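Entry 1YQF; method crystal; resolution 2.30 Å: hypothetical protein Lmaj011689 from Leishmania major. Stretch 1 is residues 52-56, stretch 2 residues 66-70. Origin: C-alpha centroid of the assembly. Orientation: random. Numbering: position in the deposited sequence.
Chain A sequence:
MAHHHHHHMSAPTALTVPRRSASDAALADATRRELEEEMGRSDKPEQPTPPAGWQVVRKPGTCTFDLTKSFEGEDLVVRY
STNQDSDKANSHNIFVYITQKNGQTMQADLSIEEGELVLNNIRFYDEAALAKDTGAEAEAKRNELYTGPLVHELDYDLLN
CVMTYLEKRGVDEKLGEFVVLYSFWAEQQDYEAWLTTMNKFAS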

# COMPACT_ATOMS: atom_id res chain seq x y z
N ALA A 52 -13.58 -29.88 -10.39
CA ALA A 52 -12.79 -30.98 -10.97
C ALA A 52 -11.40 -30.54 -11.44
O ALA A 52 -11.27 -29.53 -12.13
CB ALA A 52 -13.55 -31.62 -12.12
N GLY A 53 -10.38 -31.30 -11.05
CA GLY A 53 -9.02 -31.06 -11.47
C GLY A 53 -8.18 -30.29 -10.47
O GLY A 53 -7.01 -30.60 -10.26
N TRP A 54 -8.77 -29.27 -9.85
CA TRP A 54 -8.03 -28.37 -8.97
C TRP A 54 -7.61 -29.04 -7.66
O TRP A 54 -8.29 -29.93 -7.16
CB TRP A 54 -8.84 -27.11 -8.67
CG TRP A 54 -9.21 -26.32 -9.89
CD1 TRP A 54 -10.38 -26.41 -10.60
CD2 TRP A 54 -8.43 -25.31 -10.55
NE1 TRP A 54 -10.36 -25.53 -11.65
CE2 TRP A 54 -9.18 -24.84 -11.64
CE3 TRP A 54 -7.16 -24.76 -10.32
CZ2 TRP A 54 -8.71 -23.85 -12.51
CZ3 TRP A 54 -6.69 -23.77 -11.18
CH2 TRP A 54 -7.47 -23.33 -12.26
N GLN A 55 -6.48 -28.58 -7.12
CA GLN A 55 -5.94 -29.05 -5.85
C GLN A 55 -5.79 -27.83 -4.94
O GLN A 55 -5.26 -26.80 -5.36
CB GLN A 55 -4.58 -29.72 -6.07
CG GLN A 55 -4.42 -31.10 -5.43
CD GLN A 55 -4.04 -31.03 -3.95
OE1 GLN A 55 -2.98 -30.51 -3.61
NE2 GLN A 55 -4.90 -31.56 -3.09
N VAL A 56 -6.25 -27.95 -3.70
CA VAL A 56 -6.14 -26.86 -2.73
C VAL A 56 -4.85 -27.03 -1.92
O VAL A 56 -4.59 -28.10 -1.37
CB VAL A 56 -7.33 -26.85 -1.75
CG1 VAL A 56 -7.28 -25.61 -0.86
CG2 VAL A 56 -8.65 -26.88 -2.52
N ASP A 66 -3.70 -21.56 -2.87
CA ASP A 66 -3.51 -21.70 -4.30
C ASP A 66 -4.30 -22.90 -4.79
O ASP A 66 -4.17 -23.99 -4.25
CB ASP A 66 -2.03 -21.92 -4.62
CG ASP A 66 -1.23 -20.64 -4.61
OD1 ASP A 66 -1.74 -19.60 -4.14
OD2 ASP A 66 -0.06 -20.59 -5.05
N LEU A 67 -5.11 -22.69 -5.82
CA LEU A 67 -5.74 -23.78 -6.54
C LEU A 67 -4.88 -24.04 -7.76
O LEU A 67 -4.74 -23.16 -8.61
CB LEU A 67 -7.15 -23.39 -6.96
CG LEU A 67 -8.17 -23.31 -5.83
CD1 LEU A 67 -9.41 -22.55 -6.28
CD2 LEU A 67 -8.54 -24.71 -5.38
N THR A 68 -4.30 -25.23 -7.86
CA THR A 68 -3.42 -25.58 -8.97
C THR A 68 -4.01 -26.68 -9.84
O THR A 68 -4.69 -27.57 -9.36
CB THR A 68 -2.05 -26.04 -8.44
OG1 THR A 68 -2.20 -27.20 -7.61
CG2 THR A 68 -1.43 -24.99 -7.53
N LYS A 69 -3.70 -26.62 -11.14
CA LYS A 69 -4.17 -27.61 -12.11
C LYS A 69 -3.47 -27.39 -13.45
O LYS A 69 -3.14 -26.26 -13.80
CB LYS A 69 -5.69 -27.52 -12.28
CG LYS A 69 -6.21 -27.59 -13.71
CD LYS A 69 -7.69 -27.27 -13.79
CE LYS A 69 -8.16 -27.08 -15.22
NZ LYS A 69 -9.57 -26.59 -15.30
N SER A 70 -3.26 -28.47 -14.20
CA SER A 70 -2.69 -28.38 -15.54
C SER A 70 -3.79 -28.42 -16.60
O SER A 70 -4.83 -29.04 -16.40
CB SER A 70 -1.69 -29.51 -15.78
OG SER A 70 -0.51 -29.30 -15.02

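The two stretches run antiparallel, their end-to-end directions 163° apart, and they pair where the first enters a strand at Q55. Q55 and T68 form a hydrogen-bonded pair: Q55 N donates to T68 O at 3.0 Å, and T68 N returns the bond to Q55 O at 3.1 Å, the second being the straighter of the two. V56 and L67 follow as a non-hydrogen-bonded pair, with CA atoms 4.9 Å apart. The acceptors gain CA-H...O contacts as well, from W54 CA to T68 O at 3.5 Å and from L67 CA to Q55 O at 3.3 Å. Q55 O and D66 O, 3.2 Å apart, are both acceptors and do not bond.

Before the strand, G53 adopts phi/psi of 97/-41, where a CB would jam against the preceding carbonyl oxygen; it would also lie a tight 3.5 Å from K69 CD. Glycine answers both constraints.

W54 supplies the broad surface, buried and covered over 99 Å² by the other stretch. K69 lays its aliphatic chain over one face of the W54 indole, K69 CD standing 3.8 Å from the centroid of the five-membered ring of W54 in a CH-pi contact. A long, nearly extended lysine suits this place: its methylenes cover the ring while NZ reaches a hydrogen bond elsewhere in the structure. The ring edge meets L67 O, 3.3 Å from W54 CZ3, and W54 CE3 packs 3.6 Å from L67 CB.

L67 shares its sheet face with V56, whose CG2 touches L67 CD2 at 3.6 Å. Branched, apolar V56 thus extends the hydrophobic patch begun by tryptophan and leucine. Q55 and T68 occupy the other face, where Q55 CB lies 3.8 Å from T68 OG1 and the glutamine's end leads away; polar side chains fit this more open side. Together the stretches bury 439 Å².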